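Local coordinates for hypothetical protein PA2201 (Pseudomonas aeruginosa, PDB 2FEF), which is of unknown function but may act as an immunity protein against a PoNe-type DNase toxin, at the interface of chains A and B. Coordinates in Å, arbitrary orientation; residue numbers count along the deposited sequence, not the author numbering. Chains: chain A/B, hypothetical protein PA2201.

Contact 1: the interface of chains A and B. Residues chain A 44, 48, 78, 82; chain B 51, 54.
B:Arg51 lies across A:Ala48, A:Gln78 and A:Asn82 where the C-terminal part of helix 35-54 of chain B meets helices 35-53 and 66-93 of chain A. The patch hides 172 Å² of protein surface, and B:Arg51 gives the largest share, 74 Å².

Hydrogen bonds cross the contact from both chains. In one, the side-chain amide NE2 of A:Gln78 donates to the backbone O of B:Arg51 at 3.0 Å. The angle at the hydrogen is 152°, and the acceptor lies close to the amide plane of A:Gln78. The side chain of A:Gln78 has CG anti to its backbone N (chi1 -172°) and runs extended beyond it, which carries the amide across to chain B. The bond reaches a main-chain carbonyl in the last turn of the chain B helix. In another, the guanidinium NH1 of B:Arg51 donates to the amide oxygen OD1 of A:Asn82 at 3.2 Å. This bond is longer and more bent, with 139° at the hydrogen. The two side chains meet at about a right angle, with their flat groups turned steeply against each other. B:Arg51 therefore takes part through both its carbonyl and its guanidinium.

The methyl CB of A:Ala48 sits over one face of the B:Arg51 guanidinium, displaced toward the rim, 3.6 Å from CZ. The bends at chi2 and chi3 of B:Arg51 turn one guanidinium face toward this methyl.

A van der Waals approach brings CB of B:Arg54 to 3.7 Å from NE2 of A:Gln78.

Charge plays a looser part. The carboxylate of A:Glu44 is not in contact with B:Arg51, but its opposite charge may still steady the arginine at long range. The gap from A:Glu44 OE1 to B:Arg51 NH2 is 6.3 Å.

Contact 2: the interface of chains A and B. Residues chain A 78, 81, 148, 251; chain B 50, 53-54.
B:Arg54 reaches into chain A between A:Tyr251 and A:Glu81, and its tip meets A:Phe148. It has 93 Å² of its surface hidden here. From CB, which faces A:Gln78, the chain turns to CG, placed beside the backbone N (chi1 -58°). CG lies near the phenol end of A:Tyr251. CD of B:Arg54 packs 3.5 Å from CZ of A:Tyr251. NE of B:Arg54 stands over the A:Tyr251 ring face, 3.8 Å from the centroid, in a cation-pi contact. The ring and guanidinium planes are 19° apart and stacked, and CZ of the arginine lies over CD2 of the tyrosine. NE also makes a weak hydrogen bond to OE1 of A:Glu81, and water 2 links the same two atoms.

NH1 of B:Arg54 lies beside the same ring, 3.9 Å from A:Tyr251 CE2. NH2 of B:Arg54 forms a salt bridge with A:Glu81 OE1 at 3.0 Å. The acceptor lies near the guanidinium plane, but the arginine meets the carboxylate from above its plane. B:Arg54 NH2 also touches the ring edge of A:Phe148, 3.4 Å from CE2.

The phenol OH of A:Tyr251 also donates to OD1 of B:Asp50 at 2.6 Å, on the syn side of the carboxylate. B:Asp50 OD2 is farther, at 3.1 Å from A:Tyr251 OH. Water 1 joins the phenol OH to OG of B:Ser53, which in turn donates to the backbone O of B:Asp50.

The site thus clasps the end of the chain B helix by charge, ring stacking and water. It could help hold the two copies together, although the structure alone does not show that this pairing is biological.

Contact 1: the interface of chains A and B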
loop_
_atom_site.group_PDB
_atom_site.type_symbol
_atom_site.label_atom_id
_atom_site.label_comp_id
_atom_site.label_asym_id
_atom_site.label_seq_id
_atom_site.Cartn_x
_atom_site.Cartn_y
_atom_site.Cartn_z
ATOM N N GLU A 44 4.647 7.696 3.118
ATOM C CA GLU A 44 3.699 6.989 2.218
ATOM C C GLU A 44 4.166 6.880 0.780
ATOM O O GLU A 44 4.058 5.801 0.158
ATOM C CB GLU A 44 2.320 7.663 2.215
ATOM C CG GLU A 44 1.462 7.275 3.383
ATOM C CD GLU A 44 0.140 8.109 3.489
ATOM O OE1 GLU A 44 -0.203 8.891 2.542
ATOM O OE2 GLU A 44 -0.523 7.972 4.532
ATOM N N ALA A 48 5.384 3.460 -1.123
ATOM C CA ALA A 48 4.803 3.000 -2.393
ATOM C C ALA A 48 5.888 2.745 -3.472
ATOM O O ALA A 48 5.842 1.762 -4.227
ATOM C CB ALA A 48 3.778 4.054 -2.888
ATOM N N GLN A 78 1.864 4.410 -12.721
ATOM C CA GLN A 78 1.502 4.889 -11.371
ATOM C C GLN A 78 2.722 5.221 -10.500
ATOM O O GLN A 78 2.688 6.178 -9.728
ATOM C CB GLN A 78 0.581 3.875 -10.705
ATOM C CG GLN A 78 0.027 4.406 -9.388
ATOM C CD GLN A 78 -1.222 3.666 -8.896
ATOM O OE1 GLN A 78 -1.558 2.574 -9.365
ATOM N NE2 GLN A 78 -1.928 4.284 -7.934
ATOM N N ASN A 82 3.636 8.711 -8.705
ATOM C CA ASN A 82 4.118 8.782 -7.300
ATOM C C ASN A 82 5.437 9.584 -7.166
ATOM O O ASN A 82 5.629 10.350 -6.219
ATOM C CB ASN A 82 4.346 7.362 -6.739
ATOM C CG ASN A 82 3.055 6.566 -6.559
ATOM O OD1 ASN A 82 3.104 5.344 -6.369
ATOM N ND2 ASN A 82 1.897 7.232 -6.663
ATOM N N ARG B 51 -4.810 5.393 -3.529
ATOM C CA ARG B 51 -3.998 4.590 -4.461
ATOM C C ARG B 51 -4.892 3.916 -5.498
ATOM O O ARG B 51 -4.646 3.950 -6.721
ATOM C CB ARG B 51 -3.213 3.534 -3.635
ATOM C CG ARG B 51 -2.345 2.547 -4.442
ATOM C CD ARG B 51 -1.047 2.193 -3.696
ATOM N NE ARG B 51 -0.587 3.344 -2.912
ATOM C CZ ARG B 51 0.194 4.325 -3.371
ATOM N NH1 ARG B 51 0.667 4.289 -4.599
ATOM N NH2 ARG B 51 0.520 5.333 -2.574
ATOM N N ARG B 54 -6.258 6.202 -8.116
ATOM C CA ARG B 54 -5.284 6.624 -9.118
ATOM C C ARG B 54 -4.861 5.477 -10.022
ATOM O O ARG B 54 -4.136 5.712 -10.995
ATOM C CB ARG B 54 -4.055 7.268 -8.468
ATOM C CG ARG B 54 -4.374 8.503 -7.595
ATOM C CD ARG B 54 -5.012 9.634 -8.460
ATOM N NE ARG B 54 -4.067 10.085 -9.491
ATOM C CZ ARG B 54 -4.348 10.995 -10.423
ATOM N NH1 ARG B 54 -5.544 11.557 -10.454
ATOM N NH2 ARG B 54 -3.439 11.349 -11.329
#

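Contact 2: the interface of chains A and B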
loop_
_atom_site.group_PDB
_atom_site.type_symbol
_atom_site.label_atom_id
_atom_site.label_comp_id
_atom_site.label_asym_id
_atom_site.label_seq_id
_atom_site.Cartn_x
_atom_site.Cartn_y
_atom_site.Cartn_z
ATOM N N GLN A 78 1.864 4.410 -12.721
ATOM C CA GLN A 78 1.502 4.889 -11.371
ATOM C C GLN A 78 2.722 5.221 -10.500
ATOM O O GLN A 78 2.688 6.178 -9.728
ATOM C CB GLN A 78 0.581 3.875 -10.705
ATOM C CG GLN A 78 0.027 4.406 -9.388
ATOM C CD GLN A 78 -1.222 3.666 -8.896
ATOM O OE1 GLN A 78 -1.558 2.574 -9.365
ATOM N NE2 GLN A 78 -1.928 4.284 -7.934
ATOM N N GLU A 81 3.795 8.660 -11.489
ATOM C CA GLU A 81 2.949 9.653 -10.827
ATOM C C GLU A 81 3.361 9.827 -9.387
ATOM O O GLU A 81 3.390 10.945 -8.875
ATOM C CB GLU A 81 1.484 9.219 -10.867
ATOM C CG GLU A 81 0.826 9.437 -12.216
ATOM C CD GLU A 81 -0.686 9.201 -12.185
ATOM O OE1 GLU A 81 -1.304 9.240 -11.086
ATOM O OE2 GLU A 81 -1.227 8.981 -13.293
ATOM N N PHE A 148 0.828 16.992 -14.706
ATOM C CA PHE A 148 2.071 16.191 -14.731
ATOM C C PHE A 148 2.959 16.665 -15.873
ATOM O O PHE A 148 4.187 16.646 -15.748
ATOM C CB PHE A 148 1.798 14.681 -14.888
ATOM C CG PHE A 148 1.177 14.048 -13.681
ATOM C CD1 PHE A 148 1.948 13.760 -12.541
ATOM C CD2 PHE A 148 -0.175 13.732 -13.680
ATOM C CE1 PHE A 148 1.363 13.162 -11.425
ATOM C CE2 PHE A 148 -0.776 13.113 -12.560
ATOM C CZ PHE A 148 -0.002 12.832 -11.447
ATOM N N TYR A 251 -1.511 16.191 -7.278
ATOM C CA TYR A 251 -0.451 15.186 -7.371
ATOM C C TYR A 251 0.860 15.675 -8.005
ATOM O O TYR A 251 1.886 14.988 -7.898
ATOM C CB TYR A 251 -0.958 13.940 -8.145
ATOM C CG TYR A 251 -2.060 13.227 -7.425
ATOM C CD1 TYR A 251 -1.767 12.280 -6.424
ATOM C CD2 TYR A 251 -3.410 13.515 -7.697
ATOM C CE1 TYR A 251 -2.804 11.634 -5.744
ATOM C CE2 TYR A 251 -4.448 12.861 -6.997
ATOM C CZ TYR A 251 -4.124 11.939 -6.029
ATOM O OH TYR A 251 -5.124 11.310 -5.340
ATOM N N ASP B 50 -6.983 6.056 -1.884
ATOM C CA ASP B 50 -6.436 7.057 -2.801
ATOM C C ASP B 50 -5.616 6.373 -3.921
ATOM O O ASP B 50 -5.726 6.719 -5.117
ATOM C CB ASP B 50 -5.570 8.075 -2.049
ATOM C CG ASP B 50 -5.305 9.318 -2.867
ATOM O OD1 ASP B 50 -4.609 9.235 -3.904
ATOM O OD2 ASP B 50 -5.753 10.397 -2.447
ATOM N N SER B 53 -7.914 4.832 -6.352
ATOM C CA SER B 53 -8.504 5.902 -7.194
ATOM C C SER B 53 -7.564 6.383 -8.311
ATOM O O SER B 53 -8.005 6.950 -9.355
ATOM C CB SER B 53 -8.979 7.078 -6.287
ATOM O OG SER B 53 -7.898 7.985 -6.017
ATOM N N ARG B 54 -6.258 6.202 -8.116
ATOM C CA ARG B 54 -5.284 6.624 -9.118
ATOM C C ARG B 54 -4.861 5.477 -10.022
ATOM O O ARG B 54 -4.136 5.712 -10.995
ATOM C CB ARG B 54 -4.055 7.268 -8.468
ATOM C CG ARG B 54 -4.374 8.503 -7.595
ATOM C CD ARG B 54 -5.012 9.634 -8.460
ATOM N NE ARG B 54 -4.067 10.085 -9.491
ATOM C CZ ARG B 54 -4.348 10.995 -10.423
ATOM N NH1 ARG B 54 -5.544 11.557 -10.454
ATOM N NH2 ARG B 54 -3.439 11.349 -11.329
HETATM O O HOH W 1 -7.710 10.528 -6.250
HETATM O O HOH W 2 -1.204 9.067 -8.532
#

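Contact 1 and contact 2 are neighbouring parts of one A–B interface, with C-alpha centres about 6 Å apart. They share A:Gln78 and B:Arg54. Both draw on the C-terminal part of chain B helix 35-54 and on chain A helix 66-93. Contact 1 adds helix 35-53 of chain A, while contact 2 adds helix 146-158 and the loop holding A:Tyr251. One helix end of chain B is thus gripped by several chain A segments distant in sequence. The two copies do not meet through exact two-fold symmetry. The deposited assembly has three copies, and the structure alone does not show whether this pairing occurs in solution.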